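Local coordinates for PGRP-Hd - Peptidoglycan recognition protein homologue (PDB 3EP1) that probably recognises bacterial peptidoglycan in innate immunity, as a peptidoglycan recognition protein homologue with an amidase-like fold, in the thermophilic worm Alvinella pompejana, at residues A[23-35]-A[144-158]. Residues are numbered along the deposited sequence; the frame is centred on the assembly and turned at random.
Sequences NGRADEIFLWQTG and ELSSGARLRTTPAMS
Parallel pairing along one side of the mixed sheet of the peptidoglycan-recognition, amidase-like fold joins I29 to L151 and F30 to R152, placing strand 149-152, outermost within this chain, beside strand 26-33. The backbone ladder opens with R150 N on D27 O, then runs through I29 N on R150 O (3.0 Å) and R152 N on I29 O to L31 N on R152 O. Upstream, a type I turn from S146 to A149 interrupts the pairing, and S146 N reaches A26 O separately. The two faces differ sharply. On one, I29 sends CD1 against A149 CB while its CG2 presses tightly on L151 CD1 (3.4 Å); L31 continues this apolar row toward F162 and L132. On the other, R152 stretches out from CG to NE alongside the F30 ring, whose CE1 meets CD, and its NE lies 2.7 Å from E28 OE2 in a salt bridge that approaches from above the carboxylate plane. R106 takes the other oxygen, OE1. At the end of strand 26-33, Q33 N donates to M157 O, tying in helix 155-158, with T154 at its N-cap position, its OG1 accepting weakly from M157 N. The bend at chi3 (57°) of M157 lays CE over the face of the W32 five-membered ring, 3.8 Å from its centroid. An alanine in place of W32 is likely to leave the M157 methyl without its aromatic platform and freer to turn. T153 OG1 donates to L31 O at 2.9 Å, an oxygen that M157 CE also touches.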
loop_
_atom_site.group_PDB
_atom_site.type_symbol
_atom_site.label_atom_id
_atom_site.label_comp_id
_atom_site.label_asym_id
_atom_site.label_seq_id
_atom_site.Cartn_x
_atom_site.Cartn_y
_atom_site.Cartn_z
ATOM N N ASN A 23 16.625 -6.480 8.582
ATOM C CA ASN A 23 15.993 -7.423 9.506
ATOM C C ASN A 23 14.896 -6.722 10.305
ATOM O O ASN A 23 15.181 -5.866 11.146
ATOM C CB ASN A 23 17.034 -8.012 10.459
ATOM N N GLY A 24 13.645 -7.085 10.039
ATOM C CA GLY A 24 12.540 -6.483 10.757
ATOM C C GLY A 24 11.970 -5.260 10.065
ATOM O O GLY A 24 12.621 -4.656 9.203
ATOM N N ARG A 25 10.744 -4.898 10.432
ATOM C CA ARG A 25 10.109 -3.730 9.853
ATOM C C ARG A 25 10.870 -2.492 10.293
ATOM O O ARG A 25 11.747 -2.552 11.169
ATOM C CB ARG A 25 8.661 -3.602 10.320
ATOM C CG ARG A 25 7.736 -4.680 9.811
ATOM C CD ARG A 25 7.365 -5.629 10.930
ATOM N NE ARG A 25 6.776 -4.899 12.045
ATOM C CZ ARG A 25 6.149 -5.473 13.067
ATOM N NH1 ARG A 25 6.030 -6.789 13.115
ATOM N NH2 ARG A 25 5.631 -4.726 14.033
ATOM N N ALA A 26 10.539 -1.370 9.673
ATOM C CA ALA A 26 11.172 -0.112 10.013
ATOM C C ALA A 26 10.181 0.530 10.955
ATOM O O ALA A 26 8.976 0.501 10.702
ATOM C CB ALA A 26 11.366 0.741 8.767
ATOM N N ASP A 27 10.676 1.082 12.054
ATOM C CA ASP A 27 9.798 1.708 13.010
ATOM C C ASP A 27 9.835 3.221 12.919
ATOM O O ASP A 27 9.127 3.905 13.651
ATOM C CB ASP A 27 10.119 1.216 14.429
ATOM C CG ASP A 27 11.555 1.479 14.840
ATOM O OD1 ASP A 27 12.479 1.212 14.048
ATOM O OD2 ASP A 27 11.760 1.937 15.976
ATOM N N GLU A 28 10.648 3.750 12.008
ATOM C CA GLU A 28 10.703 5.199 11.834
ATOM C C GLU A 28 11.024 5.666 10.412
ATOM O O GLU A 28 11.789 5.036 9.685
ATOM C CB GLU A 28 11.671 5.829 12.851
ATOM C CG GLU A 28 13.087 5.284 12.849
ATOM C CD GLU A 28 13.820 5.625 14.136
ATOM O OE1 GLU A 28 15.009 5.271 14.274
ATOM O OE2 GLU A 28 13.191 6.250 15.014
ATOM N N ILE A 29 10.406 6.773 10.019
ATOM C CA ILE A 29 10.603 7.346 8.692
ATOM C C ILE A 29 11.343 8.675 8.795
ATOM O O ILE A 29 10.873 9.604 9.451
ATOM C CB ILE A 29 9.252 7.605 7.977
ATOM C CG1 ILE A 29 8.525 6.287 7.691
ATOM C CG2 ILE A 29 9.493 8.349 6.679
ATOM C CD1 ILE A 29 7.977 5.577 8.904
ATOM N N PHE A 30 12.498 8.769 8.149
ATOM C CA PHE A 30 13.276 10.004 8.180
ATOM C C PHE A 30 13.033 10.832 6.930
ATOM O O PHE A 30 13.246 10.357 5.818
ATOM C CB PHE A 30 14.769 9.687 8.319
ATOM C CG PHE A 30 15.139 9.129 9.660
ATOM C CD1 PHE A 30 14.989 9.903 10.812
ATOM C CD2 PHE A 30 15.596 7.823 9.784
ATOM C CE1 PHE A 30 15.285 9.381 12.067
ATOM C CE2 PHE A 30 15.897 7.288 11.039
ATOM C CZ PHE A 30 15.740 8.069 12.181
ATOM N N LEU A 31 12.593 12.075 7.124
ATOM C CA LEU A 31 12.303 12.982 6.016
ATOM C C LEU A 31 13.431 13.952 5.692
ATOM O O LEU A 31 13.902 14.690 6.560
ATOM C CB LEU A 31 11.027 13.782 6.300
ATOM C CG LEU A 31 9.684 13.201 5.845
ATOM C CD1 LEU A 31 8.578 14.195 6.154
ATOM C CD2 LEU A 31 9.706 12.921 4.350
ATOM N N TRP A 32 13.857 13.943 4.435
ATOM C CA TRP A 32 14.924 14.820 3.960
ATOM C C TRP A 32 14.482 15.499 2.686
ATOM O O TRP A 32 13.846 14.878 1.850
ATOM C CB TRP A 32 16.190 14.033 3.638
ATOM C CG TRP A 32 16.880 13.463 4.805
ATOM C CD1 TRP A 32 16.563 12.319 5.474
ATOM C CD2 TRP A 32 18.043 13.998 5.445
ATOM N NE1 TRP A 32 17.460 12.103 6.489
ATOM C CE2 TRP A 32 18.380 13.119 6.497
ATOM C CE3 TRP A 32 18.834 15.138 5.229
ATOM C CZ2 TRP A 32 19.478 13.338 7.334
ATOM C CZ3 TRP A 32 19.927 15.356 6.060
ATOM C CH2 TRP A 32 20.238 14.457 7.101
ATOM N N GLN A 33 14.831 16.769 2.536
ATOM C CA GLN A 33 14.480 17.511 1.336
ATOM C C GLN A 33 15.716 17.501 0.440
ATOM O O GLN A 33 16.841 17.536 0.948
ATOM C CB GLN A 33 14.131 18.954 1.689
ATOM C CG GLN A 33 15.348 19.830 1.933
ATOM C CD GLN A 33 14.988 21.241 2.338
ATOM O OE1 GLN A 33 14.170 21.894 1.697
ATOM N NE2 GLN A 33 15.611 21.724 3.405
ATOM N N THR A 34 15.524 17.445 -0.877
ATOM C CA THR A 34 16.673 17.461 -1.775
ATOM C C THR A 34 17.271 18.868 -1.828
ATOM O O THR A 34 18.400 19.066 -2.282
ATOM C CB THR A 34 16.307 16.952 -3.187
ATOM O OG1 THR A 34 15.246 17.734 -3.743
ATOM C CG2 THR A 34 15.877 15.495 -3.107
ATOM N N GLY A 35 16.509 19.845 -1.353
ATOM C CA GLY A 35 17.010 21.204 -1.288
ATOM C C GLY A 35 16.650 22.186 -2.380
ATOM O O GLY A 35 16.192 21.810 -3.463
ATOM N N GLU A 144 5.756 -3.380 6.222
ATOM C CA GLU A 144 7.132 -2.942 5.968
ATOM C C GLU A 144 7.513 -1.897 7.021
ATOM O O GLU A 144 8.687 -1.715 7.352
ATOM C CB GLU A 144 7.264 -2.344 4.564
ATOM C CG GLU A 144 7.052 -3.333 3.426
ATOM C CD GLU A 144 8.180 -4.343 3.282
ATOM O OE1 GLU A 144 8.140 -5.145 2.323
ATOM O OE2 GLU A 144 9.111 -4.342 4.117
ATOM N N LEU A 145 6.497 -1.212 7.531
ATOM C CA LEU A 145 6.651 -0.200 8.563
ATOM C C LEU A 145 5.781 -0.642 9.739
ATOM O O LEU A 145 4.686 -1.150 9.530
ATOM C CB LEU A 145 6.135 1.156 8.073
ATOM C CG LEU A 145 6.794 1.897 6.914
ATOM C CD1 LEU A 145 5.970 3.128 6.592
ATOM C CD2 LEU A 145 8.217 2.281 7.293
ATOM N N SER A 146 6.255 -0.432 10.964
ATOM C CA SER A 146 5.490 -0.807 12.153
ATOM C C SER A 146 4.226 0.048 12.249
ATOM O O SER A 146 4.143 1.102 11.621
ATOM C CB SER A 146 6.338 -0.635 13.412
ATOM O OG SER A 146 6.741 0.710 13.564
ATOM N N SER A 147 3.254 -0.401 13.043
ATOM C CA SER A 147 1.982 0.307 13.186
ATOM C C SER A 147 2.035 1.678 13.854
ATOM O O SER A 147 1.086 2.456 13.752
ATOM C CB SER A 147 0.946 -0.583 13.907
ATOM O OG SER A 147 1.378 -1.025 15.189
ATOM N N GLY A 148 3.133 1.988 14.531
ATOM C CA GLY A 148 3.232 3.282 15.181
ATOM C C GLY A 148 4.393 4.126 14.688
ATOM O O GLY A 148 4.660 5.190 15.244
ATOM N N ALA A 149 5.076 3.648 13.647
ATOM C CA ALA A 149 6.224 4.345 13.062
ATOM C C ALA A 149 6.099 5.859 13.131
ATOM O O ALA A 149 5.083 6.423 12.738
ATOM C CB ALA A 149 6.412 3.905 11.602
ATOM N N ARG A 150 7.136 6.520 13.632
ATOM C CA ARG A 150 7.116 7.973 13.737
ATOM C C ARG A 150 7.831 8.656 12.568
ATOM O O ARG A 150 8.924 8.250 12.165
ATOM C CB ARG A 150 7.765 8.425 15.051
ATOM C CG ARG A 150 7.043 7.956 16.298
ATOM C CD ARG A 150 7.746 8.418 17.568
ATOM N NE ARG A 150 7.707 9.870 17.754
ATOM C CZ ARG A 150 8.206 10.498 18.818
ATOM N NH1 ARG A 150 8.780 9.798 19.793
ATOM N NH2 ARG A 150 8.141 11.823 18.912
ATOM N N LEU A 151 7.202 9.695 12.033
ATOM C CA LEU A 151 7.779 10.463 10.942
ATOM C C LEU A 151 8.707 11.479 11.614
ATOM O O LEU A 151 8.244 12.448 12.234
ATOM C CB LEU A 151 6.670 11.174 10.173
ATOM C CG LEU A 151 7.042 11.876 8.870
ATOM C CD1 LEU A 151 7.592 10.871 7.889
ATOM C CD2 LEU A 151 5.819 12.557 8.291
ATOM N N ARG A 152 10.011 11.244 11.498
ATOM C CA ARG A 152 11.017 12.098 12.115
ATOM C C ARG A 152 11.742 13.048 11.157
ATOM O O ARG A 152 12.093 12.668 10.047
ATOM C CB ARG A 152 12.076 11.231 12.800
ATOM C CG ARG A 152 11.576 10.294 13.881
ATOM C CD ARG A 152 12.773 9.528 14.464
ATOM N NE ARG A 152 12.468 8.791 15.686
ATOM C CZ ARG A 152 11.922 9.337 16.769
ATOM N NH1 ARG A 152 11.615 10.628 16.781
ATOM N NH2 ARG A 152 11.695 8.597 17.846
ATOM N N THR A 153 11.981 14.275 11.616
ATOM C CA THR A 153 12.710 15.279 10.842
ATOM C C THR A 153 13.010 16.543 11.659
ATOM O O THR A 153 12.616 16.655 12.818
ATOM C CB THR A 153 11.944 15.690 9.559
ATOM O OG1 THR A 153 12.836 16.384 8.675
ATOM C CG2 THR A 153 10.769 16.601 9.894
ATOM N N THR A 154 13.726 17.477 11.040
ATOM C CA THR A 154 14.092 18.757 11.648
ATOM C C THR A 154 14.128 19.785 10.516
ATOM O O THR A 154 14.099 19.418 9.342
ATOM C CB THR A 154 15.495 18.716 12.313
ATOM O OG1 THR A 154 16.492 18.461 11.322
ATOM C CG2 THR A 154 15.564 17.636 13.371
ATOM N N PRO A 155 14.178 21.085 10.847
ATOM C CA PRO A 155 14.217 22.084 9.775
ATOM C C PRO A 155 15.435 21.943 8.870
ATOM O O PRO A 155 15.377 22.263 7.681
ATOM C CB PRO A 155 14.198 23.414 10.533
ATOM C CG PRO A 155 14.814 23.064 11.856
ATOM C CD PRO A 155 14.176 21.733 12.169
ATOM N N ALA A 156 16.532 21.448 9.434
ATOM C CA ALA A 156 17.768 21.265 8.684
ATOM C C ALA A 156 17.659 20.121 7.685
ATOM O O ALA A 156 18.230 20.174 6.599
ATOM C CB ALA A 156 18.919 21.001 9.639
ATOM N N MET A 157 16.912 19.091 8.061
ATOM C CA MET A 157 16.733 17.915 7.223
ATOM C C MET A 157 15.760 18.085 6.073
ATOM O O MET A 157 16.070 17.719 4.937
ATOM C CB MET A 157 16.255 16.744 8.071
ATOM C CG MET A 157 17.270 16.219 9.045
ATOM S SD MET A 157 16.505 15.042 10.172
ATOM C CE MET A 157 15.847 13.854 9.068
ATOM N N SER A 158 14.586 18.636 6.371
ATOM C CA SER A 158 13.538 18.799 5.371
ATOM C C SER A 158 13.019 20.218 5.138
ATOM O O SER A 158 12.081 20.421 4.370
ATOM C CB SER A 158 12.361 17.904 5.739
ATOM O OG SER A 158 11.833 18.276 6.995
#